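Local structure of cysteine desulfurase (Thermococcus onnurineus, 5B89) at residues T130-H135 and N185-I190; Q181-S184 and V189-E192; E252-F257 and E282-G287; P260-G265 and D273-T278. The protein probably catalyses pyridoxal-phosphate-dependent removal of sulfur from L-cysteine, passing it to a sulfur carrier and releasing L-alanine. One frame throughout, in Å; residues are numbered along the deposited sequence.

Contact 1: T130-H135 and N185-I190. With PLP (pyridoxal-5'-phosphate), chain G; ALA (alanine), chain H.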
loop_
_atom_site.group_PDB
_atom_site.type_symbol
_atom_site.label_atom_id
_atom_site.label_comp_id
_atom_site.label_asym_id
_atom_site.label_seq_id
_atom_site.Cartn_x
_atom_site.Cartn_y
_atom_site.Cartn_z
ATOM N N THR B 130 22.982 5.444 11.715
ATOM C CA THR B 130 23.810 6.591 11.267
ATOM C C THR B 130 23.142 7.882 11.708
ATOM O O THR B 130 21.957 7.945 11.879
ATOM C CB THR B 130 24.099 6.600 9.748
ATOM O OG1 THR B 130 22.997 7.221 9.052
ATOM C CG2 THR B 130 24.369 5.311 9.183
ATOM N N PRO B 131 23.878 8.974 11.657
ATOM C CA PRO B 131 23.264 10.243 11.952
ATOM C C PRO B 131 22.677 10.870 10.734
ATOM O O PRO B 131 22.279 11.981 10.836
ATOM C CB PRO B 131 24.425 11.118 12.383
ATOM C CG PRO B 131 25.596 10.533 11.733
ATOM C CD PRO B 131 25.331 9.068 11.547
ATOM N N TYR B 132 22.632 10.189 9.619
ATOM C CA TYR B 132 22.144 10.800 8.409
ATOM C C TYR B 132 20.866 10.208 7.883
ATOM O O TYR B 132 20.486 10.457 6.765
ATOM C CB TYR B 132 23.200 10.671 7.310
ATOM C CG TYR B 132 24.644 10.915 7.683
ATOM C CD1 TYR B 132 25.126 12.178 7.863
ATOM C CD2 TYR B 132 25.513 9.903 7.752
ATOM C CE1 TYR B 132 26.448 12.408 8.167
ATOM C CE2 TYR B 132 26.822 10.116 8.049
ATOM C CZ TYR B 132 27.282 11.383 8.269
ATOM O OH TYR B 132 28.578 11.560 8.577
ATOM N N GLU B 133 20.230 9.415 8.710
ATOM C CA GLU B 133 19.049 8.744 8.281
ATOM C C GLU B 133 17.836 9.597 7.905
ATOM O O GLU B 133 17.583 10.569 8.508
ATOM C CB GLU B 133 18.629 7.754 9.359
ATOM C CG GLU B 133 19.651 6.674 9.700
ATOM C CD GLU B 133 20.018 5.752 8.531
ATOM O OE1 GLU B 133 19.102 5.283 7.862
ATOM O OE2 GLU B 133 21.200 5.535 8.315
ATOM N N HIS B 134 17.109 9.146 6.893
ATOM C CA HIS B 134 15.839 9.719 6.515
ATOM C C HIS B 134 14.931 9.384 7.719
ATOM O O HIS B 134 15.168 8.418 8.385
ATOM C CB HIS B 134 15.361 9.017 5.236
ATOM C CG HIS B 134 13.958 9.304 4.828
ATOM N ND1 HIS B 134 13.641 10.062 3.730
ATOM C CD2 HIS B 134 12.795 8.847 5.311
ATOM C CE1 HIS B 134 12.334 10.090 3.587
ATOM N NE2 HIS B 134 11.800 9.364 4.534
ATOM N N HIS B 135 13.908 10.178 7.946
ATOM C CA HIS B 135 13.019 10.021 9.097
ATOM C C HIS B 135 12.406 8.624 9.148
ATOM O O HIS B 135 12.114 8.112 10.274
ATOM C CB HIS B 135 11.962 11.062 9.110
ATOM C CG HIS B 135 12.519 12.469 9.221
ATOM N ND1 HIS B 135 11.868 13.570 8.710
ATOM C CD2 HIS B 135 13.704 12.894 9.691
ATOM C CE1 HIS B 135 12.623 14.659 8.936
ATOM N NE2 HIS B 135 13.763 14.269 9.467
ATOM N N ASN B 185 19.619 10.232 1.014
ATOM C CA ASN B 185 18.784 10.991 0.096
ATOM C C ASN B 185 19.083 12.477 0.133
ATOM O O ASN B 185 18.560 13.185 -0.673
ATOM C CB ASN B 185 17.318 10.741 0.444
ATOM C CG ASN B 185 16.936 11.294 1.805
ATOM O OD1 ASN B 185 17.596 10.973 2.834
ATOM N ND2 ASN B 185 15.898 12.095 1.842
ATOM N N ALA B 186 19.781 12.979 1.139
ATOM C CA ALA B 186 20.087 14.397 1.237
ATOM C C ALA B 186 21.476 14.689 0.808
ATOM O O ALA B 186 21.699 15.736 0.149
ATOM C CB ALA B 186 19.909 14.871 2.680
ATOM N N LEU B 187 22.457 13.899 1.239
ATOM C CA LEU B 187 23.820 14.053 0.882
ATOM C C LEU B 187 24.374 13.286 -0.286
ATOM O O LEU B 187 25.358 13.681 -0.912
ATOM C CB LEU B 187 24.767 13.669 2.066
ATOM C CG LEU B 187 24.501 14.465 3.316
ATOM C CD1 LEU B 187 25.243 13.874 4.516
ATOM C CD2 LEU B 187 25.037 15.894 3.097
ATOM N N GLY B 188 23.725 12.179 -0.678
ATOM C CA GLY B 188 24.243 11.320 -1.710
ATOM C C GLY B 188 25.422 10.428 -1.378
ATOM O O GLY B 188 25.913 9.702 -2.201
ATOM N N VAL B 189 25.773 10.413 -0.105
ATOM C CA VAL B 189 26.806 9.476 0.303
ATOM C C VAL B 189 26.403 7.997 0.114
ATOM O O VAL B 189 25.244 7.668 0.503
ATOM C CB VAL B 189 27.303 9.696 1.773
ATOM C CG1 VAL B 189 26.206 9.775 2.786
ATOM C CG2 VAL B 189 28.408 8.734 2.105
ATOM N N ILE B 190 27.301 7.231 -0.447
ATOM C CA ILE B 190 27.170 5.764 -0.499
ATOM C C ILE B 190 27.923 5.209 0.662
ATOM O O ILE B 190 29.139 5.219 0.614
ATOM C CB ILE B 190 27.640 5.158 -1.834
ATOM C CG1 ILE B 190 26.992 5.908 -3.090
ATOM C CG2 ILE B 190 27.305 3.641 -1.892
ATOM C CD1 ILE B 190 27.591 5.508 -4.363
HETATM N N1 PLP G . 14.791 6.165 3.006
HETATM C C2 PLP G . 15.521 6.808 2.054
HETATM C C2A PLP G . 17.033 6.791 2.086
HETATM C C3 PLP G . 14.798 7.517 1.077
HETATM O O3 PLP G . 15.477 8.171 0.103
HETATM C C4 PLP G . 13.380 7.472 1.063
HETATM C C4A PLP G . 12.630 8.338 -0.024
HETATM C C5 PLP G . 12.721 6.702 2.056
HETATM C C6 PLP G . 13.430 6.060 3.047
HETATM C C5A PLP G . 11.195 6.692 2.069
HETATM O O4P PLP G . 10.716 5.997 0.878
HETATM P P PLP G . 9.171 6.013 0.763
HETATM O O1P PLP G . 8.926 5.362 -0.513
HETATM O O2P PLP G . 8.779 7.492 0.750
HETATM O O3P PLP G . 8.615 5.350 1.934
HETATM N N ALA H . 13.182 9.762 0.018
HETATM C CA ALA H . 12.531 10.841 -0.875
HETATM C C ALA H . 12.988 12.309 -0.699
HETATM O O ALA H . 14.100 12.467 -0.140
HETATM C CB ALA H . 10.990 10.886 -0.878
HETATM O OXT ALA H . 12.400 13.353 -1.168
HETATM O O HOH W 1 19.813 11.335 4.314
#
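His134 and Asn185 meet beside the cofactor in the pyridoxal-phosphate pocket of a class-V aminotransferase fold, on loops that follow two parallel strands of the central sheet, 126-129 and 177-181. Asn185 ND2 lies in the plane of the His134 ring, at its edge, 3.6 Å from ND1, and the ring and amide planes are 59° apart. The imidazole lies over the pyridine, with PLP C5 3.7 Å above the centre of the ring of His134. This placement follows from a first torsion of 170°, which turns CG away from the backbone N. The Asn185 amide grips the product, L-alanine: ND2 donates to the O of the bound alanine at 2.7 Å, with an angle of 160° at the hydrogen, and also to the carbonyl of His375. OD1 faces the other way and takes a 2.7 Å bond from a water that also donates to Tyr132 O, so one molecule ties the loops together and helps fix the amide's rotation. In the second shell the aromatic side chain packs on an aliphatic one, Tyr132 CD1 lying 3.8 Å from Leu187 CD1, while the tyrosine hydroxyl bonds to Asp158 O. Behind Tyr132 an ST turn shapes the backbone: Tyr132 N donates to Thr130 OG1 at 3.0 Å, and that hydroxyl in turn donates to Glu133 OE2, 2.6 Å away.

Contact 2: Q181-S184 and V189-E192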
loop_
_atom_site.group_PDB
_atom_site.type_symbol
_atom_site.label_atom_id
_atom_site.label_comp_id
_atom_site.label_asym_id
_atom_site.label_seq_id
_atom_site.Cartn_x
_atom_site.Cartn_y
_atom_site.Cartn_z
ATOM N N GLN B 181 21.243 3.250 6.186
ATOM C CA GLN B 181 20.833 3.539 4.858
ATOM C C GLN B 181 21.997 3.167 3.953
ATOM O O GLN B 181 23.084 3.285 4.300
ATOM C CB GLN B 181 20.518 5.022 4.702
ATOM C CG GLN B 181 21.732 5.878 4.785
ATOM C CD GLN B 181 21.467 7.360 4.960
ATOM O OE1 GLN B 181 20.355 7.810 5.032
ATOM N NE2 GLN B 181 22.521 8.096 5.004
ATOM N N HIS B 182 21.712 2.674 2.779
ATOM C CA HIS B 182 22.715 2.423 1.805
ATOM C C HIS B 182 23.247 3.712 1.200
ATOM O O HIS B 182 24.486 3.913 1.027
ATOM C CB HIS B 182 22.157 1.483 0.737
ATOM C CG HIS B 182 23.099 0.885 -0.176
ATOM N ND1 HIS B 182 22.715 -0.102 -1.080
ATOM C CD2 HIS B 182 24.424 1.091 -0.420
ATOM C CE1 HIS B 182 23.739 -0.492 -1.796
ATOM N NE2 HIS B 182 24.788 0.219 -1.413
ATOM N N VAL B 183 22.350 4.575 0.791
ATOM C CA VAL B 183 22.621 5.922 0.239
ATOM C C VAL B 183 21.773 6.926 0.924
ATOM O O VAL B 183 20.604 6.767 1.112
ATOM C CB VAL B 183 22.246 5.906 -1.275
ATOM C CG1 VAL B 183 22.409 7.327 -1.936
ATOM C CG2 VAL B 183 23.069 4.887 -2.038
ATOM N N SER B 184 22.375 8.083 1.301
ATOM C CA SER B 184 21.700 9.206 1.830
ATOM C C SER B 184 20.902 10.001 0.772
ATOM O O SER B 184 21.519 10.395 -0.201
ATOM C CB SER B 184 22.704 10.157 2.443
ATOM O OG SER B 184 22.042 11.377 2.811
ATOM N N VAL B 189 25.773 10.413 -0.105
ATOM C CA VAL B 189 26.806 9.476 0.303
ATOM C C VAL B 189 26.403 7.997 0.114
ATOM O O VAL B 189 25.244 7.668 0.503
ATOM C CB VAL B 189 27.303 9.696 1.773
ATOM C CG1 VAL B 189 26.206 9.775 2.786
ATOM C CG2 VAL B 189 28.408 8.734 2.105
ATOM N N ILE B 190 27.301 7.231 -0.447
ATOM C CA ILE B 190 27.170 5.764 -0.499
ATOM C C ILE B 190 27.923 5.209 0.662
ATOM O O ILE B 190 29.139 5.219 0.614
ATOM C CB ILE B 190 27.640 5.158 -1.834
ATOM C CG1 ILE B 190 26.992 5.908 -3.090
ATOM C CG2 ILE B 190 27.305 3.641 -1.892
ATOM C CD1 ILE B 190 27.591 5.508 -4.363
ATOM N N HIS B 191 27.257 4.663 1.652
ATOM C CA HIS B 191 27.972 4.058 2.763
ATOM C C HIS B 191 28.563 2.699 2.444
ATOM O O HIS B 191 28.175 2.057 1.529
ATOM C CB HIS B 191 27.039 3.944 3.943
ATOM C CG HIS B 191 26.615 5.259 4.497
ATOM N ND1 HIS B 191 25.302 5.616 4.674
ATOM C CD2 HIS B 191 27.339 6.323 4.875
ATOM C CE1 HIS B 191 25.240 6.827 5.171
ATOM N NE2 HIS B 191 26.464 7.271 5.301
ATOM N N GLU B 192 29.560 2.315 3.234
ATOM C CA GLU B 192 30.235 1.039 3.086
ATOM C C GLU B 192 29.392 -0.036 3.716
ATOM O O GLU B 192 29.751 -0.623 4.671
ATOM C CB GLU B 192 31.622 1.108 3.730
ATOM C CG GLU B 192 32.417 2.304 3.215
ATOM C CD GLU B 192 32.204 3.629 4.004
ATOM O OE1 GLU B 192 31.208 3.849 4.716
ATOM O OE2 GLU B 192 33.086 4.480 3.856
#
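Val183 and Ile190 face each other as the non-hydrogen-bonded pair of a single antiparallel beta bridge, formed where the chain doubles back after strand 177-181 on its way to helix 193-203. The backbone donors and acceptors flanking this pair are satisfied across the bridge. His191 N donates to His182 O at 2.9 Å, and Ser184 N donates to Val189 O at 3.0 Å, the latter in the carbonyl plane. Val189 O receives a second, weaker approach from the CA-H of Val183, at 3.2 Å from CA. Side-chain polar groups add to this frame. His191 ND1 reaches across to Gln181 O, 3.2 Å away, nearly in its own ring plane but from above the plane of the carbonyl; its NE2 has a weak bond to Gly161 O. Ser184 OG, set anti to the backbone N (172°), bonds to the backbone N of both Ala186 and Leu187, thus bracing the turn that joins the two segments. Val183 also touches the pyridoxal phosphate, so the bridge helps to shape one wall of the pocket. Carbon contacts accompany the bridge: Ser184 CB lies 3.5 Å from Val189 CG1, and Val183 CG2 4.2 Å from Ile190 CG1.

Contact 3: E252-F257 and E282-G287. With PLP (pyridoxal-5'-phosphate), chain D.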
loop_
_atom_site.group_PDB
_atom_site.type_symbol
_atom_site.label_atom_id
_atom_site.label_comp_id
_atom_site.label_asym_id
_atom_site.label_seq_id
_atom_site.Cartn_x
_atom_site.Cartn_y
_atom_site.Cartn_z
ATOM N N GLU B 252 16.180 -17.110 8.119
ATOM C CA GLU B 252 16.460 -17.361 9.462
ATOM C C GLU B 252 15.636 -16.649 10.497
ATOM O O GLU B 252 15.541 -17.057 11.678
ATOM C CB GLU B 252 17.939 -17.219 9.721
ATOM C CG GLU B 252 18.387 -16.007 10.430
ATOM C CD GLU B 252 19.749 -16.238 11.122
ATOM O OE1 GLU B 252 19.933 -15.866 12.327
ATOM O OE2 GLU B 252 20.653 -16.795 10.446
ATOM N N PHE B 253 14.918 -15.532 10.150
ATOM C CA PHE B 253 14.019 -14.854 11.004
ATOM C C PHE B 253 12.568 -15.197 10.890
ATOM O O PHE B 253 11.767 -14.624 11.619
ATOM C CB PHE B 253 14.198 -13.302 10.760
ATOM C CG PHE B 253 15.570 -12.862 11.161
ATOM C CD1 PHE B 253 15.848 -12.471 12.483
ATOM C CD2 PHE B 253 16.589 -12.946 10.244
ATOM C CE1 PHE B 253 17.170 -12.126 12.830
ATOM C CE2 PHE B 253 17.869 -12.630 10.633
ATOM C CZ PHE B 253 18.128 -12.233 11.891
ATOM N N PHE B 254 12.223 -16.210 10.082
ATOM C CA PHE B 254 10.772 -16.568 9.992
ATOM C C PHE B 254 10.214 -17.017 11.349
ATOM O O PHE B 254 9.045 -16.824 11.560
ATOM C CB PHE B 254 10.588 -17.621 8.949
ATOM C CG PHE B 254 10.860 -17.220 7.533
ATOM C CD1 PHE B 254 11.005 -15.860 7.096
ATOM C CD2 PHE B 254 10.930 -18.151 6.502
ATOM C CE1 PHE B 254 11.131 -15.589 5.753
ATOM C CE2 PHE B 254 11.097 -17.851 5.181
ATOM C CZ PHE B 254 11.188 -16.508 4.805
ATOM N N ASP B 255 11.017 -17.610 12.248
ATOM C CA ASP B 255 10.493 -18.088 13.589
ATOM C C ASP B 255 10.597 -17.017 14.671
ATOM O O ASP B 255 10.338 -17.284 15.814
ATOM C CB ASP B 255 11.316 -19.341 14.068
ATOM C CG ASP B 255 10.996 -20.607 13.274
ATOM O OD1 ASP B 255 9.917 -20.666 12.649
ATOM O OD2 ASP B 255 11.847 -21.535 13.251
ATOM N N THR B 256 11.050 -15.816 14.348
ATOM C CA THR B 256 11.368 -14.757 15.312
ATOM C C THR B 256 10.402 -13.555 14.989
ATOM O O THR B 256 9.821 -12.956 15.824
ATOM C CB THR B 256 12.836 -14.240 15.142
ATOM O OG1 THR B 256 13.732 -15.306 15.418
ATOM C CG2 THR B 256 13.159 -13.028 16.086
ATOM N N PHE B 257 10.228 -13.281 13.695
ATOM C CA PHE B 257 9.569 -12.041 13.292
ATOM C C PHE B 257 8.080 -12.143 13.430
ATOM O O PHE B 257 7.490 -12.971 12.711
ATOM C CB PHE B 257 9.957 -11.783 11.845
ATOM C CG PHE B 257 9.451 -10.449 11.287
ATOM C CD1 PHE B 257 10.000 -9.256 11.716
ATOM C CD2 PHE B 257 8.487 -10.409 10.351
ATOM C CE1 PHE B 257 9.522 -8.069 11.236
ATOM C CE2 PHE B 257 8.019 -9.191 9.839
ATOM C CZ PHE B 257 8.535 -8.044 10.331
ATOM N N GLU B 282 3.151 -15.307 2.475
ATOM C CA GLU B 282 1.734 -14.926 2.726
ATOM C C GLU B 282 1.467 -14.674 4.156
ATOM O O GLU B 282 0.537 -13.861 4.474
ATOM C CB GLU B 282 0.808 -16.030 2.217
ATOM C CG GLU B 282 0.756 -16.143 0.730
ATOM C CD GLU B 282 1.940 -16.922 0.107
ATOM O OE1 GLU B 282 2.733 -17.568 0.868
ATOM O OE2 GLU B 282 2.062 -16.908 -1.149
ATOM N N ARG B 283 2.214 -15.235 5.137
ATOM C CA ARG B 283 2.078 -14.957 6.538
ATOM C C ARG B 283 2.123 -13.448 6.827
ATOM O O ARG B 283 1.596 -13.000 7.826
ATOM C CB ARG B 283 3.230 -15.661 7.340
ATOM C CG ARG B 283 3.188 -15.504 8.812
ATOM C CD ARG B 283 4.390 -16.123 9.568
ATOM N NE ARG B 283 4.395 -17.532 9.388
ATOM C CZ ARG B 283 5.415 -18.300 9.820
ATOM N NH1 ARG B 283 6.490 -17.726 10.371
ATOM N NH2 ARG B 283 5.369 -19.620 9.671
ATOM N N PHE B 284 2.870 -12.724 5.981
ATOM C CA PHE B 284 3.166 -11.295 6.216
ATOM C C PHE B 284 2.288 -10.349 5.431
ATOM O O PHE B 284 2.445 -9.124 5.638
ATOM C CB PHE B 284 4.681 -11.094 5.967
ATOM C CG PHE B 284 5.539 -11.967 6.832
ATOM C CD1 PHE B 284 5.442 -11.895 8.156
ATOM C CD2 PHE B 284 6.420 -12.847 6.296
ATOM C CE1 PHE B 284 6.214 -12.728 8.965
ATOM C CE2 PHE B 284 7.253 -13.645 7.119
ATOM C CZ PHE B 284 7.107 -13.588 8.437
ATOM N N GLU B 285 1.452 -10.856 4.523
ATOM C CA GLU B 285 0.738 -10.028 3.597
ATOM C C GLU B 285 -0.779 -10.071 3.900
ATOM O O GLU B 285 -1.452 -10.979 3.432
ATOM C CB GLU B 285 1.004 -10.448 2.178
ATOM C CG GLU B 285 2.426 -10.234 1.756
ATOM C CD GLU B 285 2.692 -10.501 0.286
ATOM O OE1 GLU B 285 1.901 -11.150 -0.530
ATOM O OE2 GLU B 285 3.794 -10.071 -0.169
ATOM N N ALA B 286 -1.240 -9.074 4.638
ATOM C CA ALA B 286 -2.624 -9.074 5.073
ATOM C C ALA B 286 -3.517 -8.379 4.039
ATOM O O ALA B 286 -3.178 -7.269 3.614
ATOM C CB ALA B 286 -2.702 -8.366 6.394
ATOM N N GLY B 287 -4.529 -9.074 3.582
ATOM C CA GLY B 287 -5.514 -8.499 2.658
ATOM C C GLY B 287 -5.055 -8.520 1.258
ATOM O O GLY B 287 -3.896 -8.947 0.921
HETATM N N1 PLP D . -13.808 -7.322 5.076
HETATM C C2 PLP D . -14.731 -7.650 4.193
HETATM C C2A PLP D . -16.191 -7.650 4.646
HETATM C C3 PLP D . -14.367 -8.004 2.815
HETATM O O3 PLP D . -15.266 -8.324 1.869
HETATM C C4 PLP D . -12.935 -7.879 2.490
HETATM C C4A PLP D . -12.388 -8.183 1.103
HETATM C C5 PLP D . -12.053 -7.464 3.573
HETATM C C6 PLP D . -12.491 -7.167 4.819
HETATM C C5A PLP D . -10.585 -7.326 3.240
HETATM O O4P PLP D . -10.457 -6.450 2.028
HETATM P P PLP D . -8.966 -6.332 1.469
HETATM O O1P PLP D . -8.660 -7.737 0.950
HETATM O O2P PLP D . -8.109 -6.054 2.576
HETATM O O3P PLP D . -9.043 -5.392 0.373
HETATM O O HOH W 2 8.142 -19.990 10.600
#
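Phe257 and Phe284 form the aromatic core, an offset edge-to-face pair in which the edge of Phe257 is directed at the face of Phe284. The centroids are 5.5 Å apart and the planes stand at 64°, with Phe257 CD2 3.5 Å from Phe284 CE1. Phe257 reaches this position with CG anti to its own N (chi1 -175°). Phe254 adds a looser touch, its CD1 4.4 Å from Phe284 CE2, and Arg283 CB sits over the centre of the Phe284 ring. Ile249 of strand 245-249 packs against all three phenyl rings, which joins the cluster to the central sheet.

Among polar links, a water accepts from Arg283 NH1 at 2.8 Å and donates to Asp255 OD1, also at 2.8 Å, bridging opposite charges that do not touch. Arg283 NE is held by Thr278 O, which positions the bent side chain.

Beyond Phe284 the chain reaches the subunit boundary: Ala286 O bonds to Asn105 of the second subunit, and Gly287 CA lies 3.6 Å from O2P of the pyridoxal phosphate held by the second subunit; the cofactor also bonds to Thr288. The phenylalanine cluster is structural packing; the Gly287 end contributes to an active site shared across the dimer interface.

Contact 4: P260-G265 and D273-T278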
loop_
_atom_site.group_PDB
_atom_site.type_symbol
_atom_site.label_atom_id
_atom_site.label_comp_id
_atom_site.label_asym_id
_atom_site.label_seq_id
_atom_site.Cartn_x
_atom_site.Cartn_y
_atom_site.Cartn_z
ATOM N N PRO B 260 3.255 -7.902 11.805
ATOM C CA PRO B 260 2.498 -6.836 12.449
ATOM C C PRO B 260 1.095 -6.710 11.944
ATOM O O PRO B 260 0.236 -6.212 12.630
ATOM C CB PRO B 260 3.310 -5.570 12.037
ATOM C CG PRO B 260 4.687 -6.146 11.879
ATOM C CD PRO B 260 4.515 -7.426 11.144
ATOM N N LEU B 261 0.883 -7.070 10.673
ATOM C CA LEU B 261 -0.419 -6.948 10.006
ATOM C C LEU B 261 -0.925 -8.348 9.691
ATOM O O LEU B 261 -0.283 -9.150 8.954
ATOM C CB LEU B 261 -0.355 -6.131 8.719
ATOM C CG LEU B 261 0.306 -4.765 8.838
ATOM C CD1 LEU B 261 0.457 -4.118 7.487
ATOM C CD2 LEU B 261 -0.394 -3.861 9.796
ATOM N N ILE B 262 -2.119 -8.707 10.227
ATOM C CA ILE B 262 -2.696 -10.039 10.099
ATOM C C ILE B 262 -4.126 -10.015 9.658
ATOM O O ILE B 262 -4.833 -9.029 9.886
ATOM C CB ILE B 262 -2.540 -10.872 11.387
ATOM C CG1 ILE B 262 -3.263 -10.218 12.546
ATOM C CG2 ILE B 262 -1.042 -11.166 11.641
ATOM C CD1 ILE B 262 -3.261 -11.132 13.805
ATOM N N GLY B 263 -4.593 -11.072 8.987
ATOM C CA GLY B 263 -5.978 -11.104 8.514
ATOM C C GLY B 263 -6.120 -11.930 7.296
ATOM O O GLY B 263 -5.432 -13.021 7.154
ATOM N N GLY B 264 -6.962 -11.520 6.341
ATOM C CA GLY B 264 -7.159 -12.309 5.134
ATOM C C GLY B 264 -5.848 -12.589 4.442
ATOM O O GLY B 264 -4.958 -11.749 4.358
ATOM N N GLY B 265 -5.698 -13.829 4.020
ATOM C CA GLY B 265 -4.535 -14.342 3.295
ATOM C C GLY B 265 -3.367 -14.736 4.195
ATOM O O GLY B 265 -2.403 -15.307 3.630
ATOM N N ASP B 273 -12.454 -18.590 18.538
ATOM C CA ASP B 273 -11.466 -18.582 19.655
ATOM C C ASP B 273 -10.035 -18.248 19.323
ATOM O O ASP B 273 -9.275 -17.849 20.235
ATOM C CB ASP B 273 -11.472 -19.959 20.368
ATOM C CG ASP B 273 -12.903 -20.415 20.754
ATOM O OD1 ASP B 273 -13.631 -19.638 21.338
ATOM O OD2 ASP B 273 -13.307 -21.527 20.407
ATOM N N GLY B 274 -9.643 -18.341 18.051
ATOM C CA GLY B 274 -8.275 -17.957 17.692
ATOM C C GLY B 274 -7.941 -18.288 16.290
ATOM O O GLY B 274 -8.776 -18.615 15.432
ATOM N N TYR B 275 -6.654 -18.263 16.016
ATOM C CA TYR B 275 -6.168 -18.480 14.642
ATOM C C TYR B 275 -4.805 -19.113 14.616
ATOM O O TYR B 275 -4.064 -19.059 15.571
ATOM C CB TYR B 275 -6.107 -17.087 13.886
ATOM C CG TYR B 275 -5.157 -16.081 14.600
ATOM C CD1 TYR B 275 -5.587 -15.190 15.624
ATOM C CD2 TYR B 275 -3.797 -15.946 14.172
ATOM C CE1 TYR B 275 -4.686 -14.306 16.221
ATOM C CE2 TYR B 275 -2.933 -15.069 14.780
ATOM C CZ TYR B 275 -3.378 -14.240 15.748
ATOM O OH TYR B 275 -2.508 -13.391 16.357
ATOM N N LYS B 276 -4.481 -19.695 13.484
ATOM C CA LYS B 276 -3.108 -20.211 13.134
ATOM C C LYS B 276 -2.712 -19.525 11.811
ATOM O O LYS B 276 -3.465 -19.508 10.829
ATOM C CB LYS B 276 -3.129 -21.710 12.943
ATOM C CG LYS B 276 -3.505 -22.478 14.201
ATOM C CD LYS B 276 -3.545 -23.920 13.758
ATOM C CE LYS B 276 -3.683 -24.801 15.006
ATOM N NZ LYS B 276 -4.975 -24.540 15.644
ATOM N N LEU B 277 -1.461 -19.041 11.788
ATOM C CA LEU B 277 -0.975 -18.365 10.544
ATOM C C LEU B 277 -0.356 -19.310 9.561
ATOM O O LEU B 277 0.095 -20.399 10.008
ATOM C CB LEU B 277 -0.006 -17.306 10.941
ATOM C CG LEU B 277 -0.633 -16.188 11.796
ATOM C CD1 LEU B 277 0.408 -15.174 12.165
ATOM C CD2 LEU B 277 -1.843 -15.497 11.133
ATOM N N THR B 278 -0.392 -18.982 8.283
ATOM C CA THR B 278 0.283 -19.701 7.214
ATOM C C THR B 278 1.792 -19.380 7.129
ATOM O O THR B 278 2.326 -18.720 8.031
ATOM C CB THR B 278 -0.375 -19.459 5.872
ATOM O OG1 THR B 278 -0.020 -20.548 4.999
ATOM C CG2 THR B 278 -0.161 -18.119 5.300
#
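Ile262 packs on Tyr275 and Leu277 of the small antiparallel beta hairpin made by strands 267-271 and 274-277, which projects from the body of the subunit into the dimer interface. Ile262 gives the largest share of the surface buried here, and its two branches divide the work. CG1 stands between the backbone N and the carbonyl carbon (chi1 62°) and carries CD1 to the phenol end of Tyr275, 3.5 Å from OH and 3.7 Å from CZ. The two side chains meet at about a right angle. The other branch, CG2, lies 4.3 Å from Leu277 CD1, a looser van der Waals contact. Within the strand, Leu277 CG lies at the edge of the Tyr275 ring, in its plane. The second subunit closes in on this cluster: its Leu139 packs against both Ile262 and Leu277, and its Gln142 against Tyr275. Backbone polar groups of the loop also cross the boundary, as Ile262 O bonds to Asn111 of the second subunit and Gly264 N to Ser136 of that subunit. At the end of the contact, where backbone bonds between Thr278 and Thr266 continue the hairpin, Thr278 CG2 rests 4.0 Å from Gly265 O.

Overall arrangement
Followed from the N terminus, contact 1 closes the first and longest excursion, bringing the loop after strand 126-129 to the loop after strand 177-181. Contact 2 closes the short turn 185-188 and ends on the same stretch, sharing Val189 and Ile190, and the two touch where Glu133 OE2 bonds Gln181 N. Both involve loops that follow strands of the seven-stranded sheet, beside the cofactor. Farther along, contact 3 joins the chain after strand 245-249 to the approach to helix 291-307, and contact 4 lies wholly within that span, linked to it by Gly287 with Gly264. The centres of contacts 1 and 3 are about 29 Å apart; contacts 3 and 4 both touch the second subunit.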